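Local coordinates for protein EDTA monooxygenase (PDB 5DQP) that probably oxidises EDTA with molecular oxygen, using reduced FMN that a partner flavin reductase can supply, in the bacterial degradation of EDTA, at residues A[141-146]-A[216-221]; A[156-161]-A[208-213]. All coordinates share one frame; numbering follows the deposited sequence.

Contact 1: residues A[141-146]-A[216-221]; sequences ATHDNR and SDQGKR. With SO4 (sulfate ion), chain D.
H143 and S216 come together at a bound sulfate, with Q218, the second residue of helix 217-226, packed against the histidine ring. From CB of H143, CG lies anti to the backbone N (chi1 -176°), which swings the ring across the gap between the helices. ND1 lies over the rim of the R146 guanidinium face. CD2 is 4.0 Å from CG of Q218. CE1 reaches sulfate O1 at 3.3 Å. NE2, at the far end of the ring, lies 3.3 Å from S216 OG. Both O1 and OG sit at the ring edge, near its plane. NE2 also comes within 3.7 Å of CB of Q218, while the Q218 amide plane stands 54° from the ring. Beyond the ring, NE2 of Q218 stays 3.9 Å from OD1 of D144.

At the N-cap of helix 217-226, S216 OG has two partners. It donates to sulfate O3 at 2.5 Å, so short that the exact length is doubtful. It accepts from N of G219 at 3.0 Å, which caps the helix. The backbone N of S216 also donates to O3, and Y147 OH bonds the same sulfate. The ion probably came from the crystallisation liquor. H143, Y147 and S216 are all predicted to bind FMN. An anion at this helix N-terminus is consistent with the flavin phosphate site of luciferase-like monooxygenases, which are TIM barrels.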
loop_
_atom_site.group_PDB
_atom_site.type_symbol
_atom_site.label_atom_id
_atom_site.label_comp_id
_atom_site.label_asym_id
_atom_site.label_seq_id
_atom_site.Cartn_x
_atom_site.Cartn_y
_atom_site.Cartn_z
ATOM N N ALA A 141 7.265 -17.967 15.821
ATOM C CA ALA A 141 8.296 -18.977 15.661
ATOM C C ALA A 141 9.492 -18.658 16.561
ATOM O O ALA A 141 9.633 -17.553 17.089
ATOM C CB ALA A 141 8.726 -19.065 14.197
ATOM N N THR A 142 10.373 -19.636 16.733
ATOM C CA THR A 142 11.603 -19.351 17.456
ATOM C C THR A 142 12.426 -18.309 16.706
ATOM O O THR A 142 12.262 -18.091 15.501
ATOM C CB THR A 142 12.454 -20.610 17.626
ATOM O OG1 THR A 142 12.895 -21.053 16.340
ATOM C CG2 THR A 142 11.670 -21.736 18.309
ATOM N N HIS A 143 13.360 -17.701 17.436
ATOM C CA HIS A 143 14.289 -16.734 16.861
ATOM C C HIS A 143 15.000 -17.281 15.617
ATOM O O HIS A 143 15.103 -16.595 14.592
ATOM C CB HIS A 143 15.294 -16.321 17.939
ATOM C CG HIS A 143 16.245 -15.256 17.505
ATOM N ND1 HIS A 143 15.894 -13.923 17.453
ATOM C CD2 HIS A 143 17.535 -15.327 17.097
ATOM C CE1 HIS A 143 16.930 -13.218 17.034
ATOM N NE2 HIS A 143 17.938 -14.045 16.812
ATOM N N ASP A 144 15.489 -18.521 15.681
ATOM C CA ASP A 144 16.230 -19.074 14.551
ATOM C C ASP A 144 15.335 -19.316 13.340
ATOM O O ASP A 144 15.774 -19.138 12.199
ATOM C CB ASP A 144 16.921 -20.375 14.950
ATOM C CG ASP A 144 18.074 -20.156 15.914
ATOM O OD1 ASP A 144 18.741 -19.102 15.815
ATOM O OD2 ASP A 144 18.305 -21.039 16.773
ATOM N N ASN A 145 14.090 -19.760 13.552
ATOM C CA ASN A 145 13.228 -20.047 12.402
ATOM C C ASN A 145 12.723 -18.760 11.764
ATOM O O ASN A 145 12.583 -18.686 10.541
ATOM C CB ASN A 145 12.045 -20.937 12.805
ATOM C CG ASN A 145 12.439 -22.394 12.995
ATOM O OD1 ASN A 145 13.495 -22.838 12.535
ATOM N ND2 ASN A 145 11.581 -23.150 13.674
ATOM N N ARG A 146 12.414 -17.755 12.584
ATOM C CA ARG A 146 12.131 -16.409 12.095
ATOM C C ARG A 146 13.138 -15.963 11.051
ATOM O O ARG A 146 12.776 -15.499 9.966
ATOM C CB ARG A 146 12.150 -15.418 13.263
ATOM C CG ARG A 146 10.809 -15.232 13.981
ATOM C CD ARG A 146 10.913 -14.113 15.037
ATOM N NE ARG A 146 11.393 -14.624 16.319
ATOM C CZ ARG A 146 11.889 -13.870 17.293
ATOM N NH1 ARG A 146 11.990 -12.562 17.133
ATOM N NH2 ARG A 146 12.303 -14.428 18.422
ATOM N N SER A 216 20.698 -8.607 17.008
ATOM C CA SER A 216 21.067 -9.992 17.245
ATOM C C SER A 216 22.033 -10.473 16.170
ATOM O O SER A 216 22.157 -9.887 15.092
ATOM C CB SER A 216 19.831 -10.892 17.259
ATOM O OG SER A 216 19.354 -11.135 15.948
ATOM N N ASP A 217 22.713 -11.574 16.464
ATOM C CA ASP A 217 23.655 -12.102 15.490
ATOM C C ASP A 217 22.948 -12.582 14.227
ATOM O O ASP A 217 23.492 -12.424 13.131
ATOM C CB ASP A 217 24.484 -13.217 16.115
ATOM C CG ASP A 217 25.379 -12.711 17.245
ATOM O OD1 ASP A 217 25.576 -11.473 17.337
ATOM O OD2 ASP A 217 25.879 -13.547 18.034
ATOM N N GLN A 218 21.745 -13.155 14.356
ATOM C CA GLN A 218 20.961 -13.540 13.180
ATOM C C GLN A 218 20.516 -12.322 12.375
ATOM O O GLN A 218 20.509 -12.356 11.136
ATOM C CB GLN A 218 19.746 -14.360 13.605
ATOM C CG GLN A 218 20.052 -15.811 13.962
ATOM C CD GLN A 218 20.337 -16.656 12.735
ATOM O OE1 GLN A 218 21.412 -16.558 12.139
ATOM N NE2 GLN A 218 19.369 -17.487 12.342
ATOM N N GLY A 219 20.103 -11.255 13.059
ATOM C CA GLY A 219 19.826 -10.007 12.369
ATOM C C GLY A 219 21.045 -9.480 11.644
ATOM O O GLY A 219 20.971 -9.111 10.467
ATOM N N LYS A 220 22.195 -9.463 12.332
ATOM C CA LYS A 220 23.424 -9.011 11.686
ATOM C C LYS A 220 23.742 -9.833 10.446
ATOM O O LYS A 220 24.258 -9.281 9.468
ATOM C CB LYS A 220 24.596 -9.037 12.661
ATOM C CG LYS A 220 24.569 -7.870 13.647
ATOM C CD LYS A 220 25.675 -8.051 14.642
ATOM C CE LYS A 220 25.643 -6.999 15.717
ATOM N NZ LYS A 220 26.604 -7.407 16.769
ATOM N N ARG A 221 23.412 -11.135 10.450
ATOM C CA ARG A 221 23.658 -11.968 9.279
ATOM C C ARG A 221 22.716 -11.620 8.141
ATOM O O ARG A 221 23.145 -11.462 6.991
ATOM C CB ARG A 221 23.524 -13.443 9.624
ATOM C CG ARG A 221 23.782 -14.339 8.418
ATOM C CD ARG A 221 23.619 -15.827 8.723
ATOM N NE ARG A 221 23.910 -16.651 7.546
ATOM C CZ ARG A 221 22.985 -17.208 6.765
ATOM N NH1 ARG A 221 21.695 -17.048 7.027
ATOM N NH2 ARG A 221 23.348 -17.934 5.715
HETATM S S SO4 D . 16.590 -9.096 16.488
HETATM O O1 SO4 D . 16.647 -9.956 17.673
HETATM O O2 SO4 D . 16.318 -7.724 16.915
HETATM O O3 SO4 D . 17.849 -9.132 15.745
HETATM O O4 SO4 D . 15.510 -9.573 15.623
#

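Contact 2: residues A[156-161]-A[208-213]; sequences VVHGLW and PVVVQA
The indole of W161 has P208 on one face and V157 on the other. CD of P208 sits almost over the centre of the six-membered ring, 3.6 Å from its centroid and 8° off the normal, a CH-pi contact. CG of the proline continues the cover toward the outer rim, 3.7 Å from CZ2 of W161. On the opposite face lies CG1 of V157, one turn back on the same helix, offset toward the rim. At the edge, near the ring plane, CG2 of V210 meets CZ3 of W161 at 4.0 Å. CE1 of H158 also lies at the edge, and CZ3 of W161 in turn lies over the rim of one imidazole face.

The same V210 methyl serves both aromatic rings, since CG2 is also 4.0 Å from NE2 of H158. It is put there by its first torsion, which turns CG1 anti to the backbone N (chi1 170°) and leaves CG2 beside that N. W161 is held at its polar end too, where NE1 donates to the carbonyl O of A106. With W161 cut back to an alanine, a gap is likely to open between P208 and V157, and the A106 carbonyl to lose this donor.

The contact joins the last turns of helix 143-161 to P208 and V210, at the N-terminal side of strand 210-213. All four residues that touch are buried. What crosses between the segments is carbon against ring, so shape and dispersion hold them together, while the indole N-H is satisfied from helix 102-115.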
loop_
_atom_site.group_PDB
_atom_site.type_symbol
_atom_site.label_atom_id
_atom_site.label_comp_id
_atom_site.label_asym_id
_atom_site.label_seq_id
_atom_site.Cartn_x
_atom_site.Cartn_y
_atom_site.Cartn_z
ATOM N N VAL A 156 13.542 -15.008 -2.363
ATOM C CA VAL A 156 12.414 -15.029 -3.279
ATOM C C VAL A 156 12.176 -13.633 -3.816
ATOM O O VAL A 156 12.120 -13.417 -5.028
ATOM C CB VAL A 156 11.153 -15.582 -2.591
ATOM C CG1 VAL A 156 9.971 -15.415 -3.526
ATOM C CG2 VAL A 156 11.347 -17.049 -2.205
ATOM N N VAL A 157 12.114 -12.647 -2.919
ATOM C CA VAL A 157 11.778 -11.298 -3.347
ATOM C C VAL A 157 12.818 -10.764 -4.333
ATOM O O VAL A 157 12.465 -10.224 -5.384
ATOM C CB VAL A 157 11.607 -10.387 -2.123
ATOM C CG1 VAL A 157 11.494 -8.904 -2.548
ATOM C CG2 VAL A 157 10.400 -10.833 -1.361
ATOM N N HIS A 158 14.116 -10.895 -4.017
ATOM C CA HIS A 158 15.121 -10.416 -4.965
ATOM C C HIS A 158 15.015 -11.153 -6.295
ATOM O O HIS A 158 15.120 -10.541 -7.368
ATOM C CB HIS A 158 16.530 -10.542 -4.380
ATOM C CG HIS A 158 16.943 -9.346 -3.578
ATOM N ND1 HIS A 158 17.336 -8.161 -4.163
ATOM C CD2 HIS A 158 16.977 -9.136 -2.241
ATOM C CE1 HIS A 158 17.620 -7.281 -3.220
ATOM N NE2 HIS A 158 17.403 -7.844 -2.045
ATOM N N GLY A 159 14.776 -12.467 -6.244
ATOM C CA GLY A 159 14.538 -13.216 -7.465
ATOM C C GLY A 159 13.363 -12.684 -8.267
ATOM O O GLY A 159 13.447 -12.555 -9.488
ATOM N N LEU A 160 12.264 -12.338 -7.588
ATOM C CA LEU A 160 11.104 -11.774 -8.279
ATOM C C LEU A 160 11.415 -10.420 -8.895
ATOM O O LEU A 160 11.020 -10.136 -10.033
ATOM C CB LEU A 160 9.918 -11.658 -7.320
ATOM C CG LEU A 160 9.326 -13.026 -6.992
ATOM C CD1 LEU A 160 8.259 -12.944 -5.910
ATOM C CD2 LEU A 160 8.747 -13.649 -8.276
ATOM N N TRP A 161 12.074 -9.543 -8.142
ATOM C CA TRP A 161 12.422 -8.244 -8.698
ATOM C C TRP A 161 13.210 -8.378 -9.998
ATOM O O TRP A 161 13.021 -7.586 -10.925
ATOM C CB TRP A 161 13.193 -7.425 -7.666
ATOM C CG TRP A 161 12.295 -6.886 -6.590
ATOM C CD1 TRP A 161 10.938 -6.691 -6.662
ATOM C CD2 TRP A 161 12.683 -6.519 -5.266
ATOM N NE1 TRP A 161 10.462 -6.194 -5.460
ATOM C CE2 TRP A 161 11.513 -6.093 -4.586
ATOM C CE3 TRP A 161 13.903 -6.510 -4.586
ATOM C CZ2 TRP A 161 11.540 -5.647 -3.270
ATOM C CZ3 TRP A 161 13.925 -6.080 -3.279
ATOM C CH2 TRP A 161 12.751 -5.644 -2.638
ATOM N N PRO A 208 14.221 -1.946 -5.306
ATOM C CA PRO A 208 14.031 -1.157 -4.088
ATOM C C PRO A 208 15.153 -1.376 -3.093
ATOM O O PRO A 208 15.694 -2.476 -2.973
ATOM C CB PRO A 208 12.701 -1.682 -3.525
ATOM C CG PRO A 208 11.995 -2.279 -4.730
ATOM C CD PRO A 208 13.104 -2.893 -5.522
ATOM N N VAL A 209 15.489 -0.304 -2.371
ATOM C CA VAL A 209 16.470 -0.376 -1.287
ATOM C C VAL A 209 15.903 -1.196 -0.134
ATOM O O VAL A 209 14.730 -1.062 0.230
ATOM C CB VAL A 209 16.838 1.050 -0.839
ATOM C CG1 VAL A 209 17.687 1.056 0.434
ATOM C CG2 VAL A 209 17.547 1.790 -1.966
ATOM N N VAL A 210 16.725 -2.062 0.449
ATOM C CA VAL A 210 16.289 -2.933 1.541
ATOM C C VAL A 210 16.955 -2.469 2.827
ATOM O O VAL A 210 18.179 -2.312 2.880
ATOM C CB VAL A 210 16.599 -4.416 1.258
ATOM C CG1 VAL A 210 16.351 -5.280 2.513
ATOM C CG2 VAL A 210 15.738 -4.932 0.085
ATOM N N VAL A 211 16.144 -2.275 3.863
ATOM C CA VAL A 211 16.568 -1.742 5.145
ATOM C C VAL A 211 16.406 -2.837 6.182
ATOM O O VAL A 211 15.509 -3.681 6.079
ATOM C CB VAL A 211 15.755 -0.471 5.504
ATOM C CG1 VAL A 211 16.074 0.045 6.957
ATOM C CG2 VAL A 211 16.017 0.622 4.461
ATOM N N GLN A 212 17.302 -2.839 7.176
ATOM C CA GLN A 212 17.309 -3.846 8.231
ATOM C C GLN A 212 17.572 -3.187 9.582
ATOM O O GLN A 212 18.242 -2.154 9.673
ATOM C CB GLN A 212 18.351 -4.945 7.944
ATOM C CG GLN A 212 18.265 -6.188 8.874
ATOM C CD GLN A 212 19.003 -6.009 10.208
ATOM O OE1 GLN A 212 19.944 -5.211 10.307
ATOM N NE2 GLN A 212 18.565 -6.743 11.241
ATOM N N ALA A 213 16.933 -3.716 10.602
ATOM C CA ALA A 213 17.046 -3.262 11.981
ATOM C C ALA A 213 17.015 -4.462 12.927
ATOM O O ALA A 213 16.003 -5.095 13.087
ATOM C CB ALA A 213 15.902 -2.329 12.303
#

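How the contacts relate
Both contacts use helix 143-161, one at each end. Contact 1 takes its first turn and contact 2 its last. The other two segments are also neighbours in the chain, because strand 210-213 is followed, after a short loop, by helix 217-226. The pairs thus tie one helix twice to a single strand-helix unit of the barrel, with centres about 17 Å apart. Contact 2 is core and apolar, on the N-terminal side of the strand. Contact 1 lies at the surface beyond the strand's end, where polar side chains and a helix N-terminus gather round an anion. The two touch where Q212 NE2 packs 3.5 Å from G219 O.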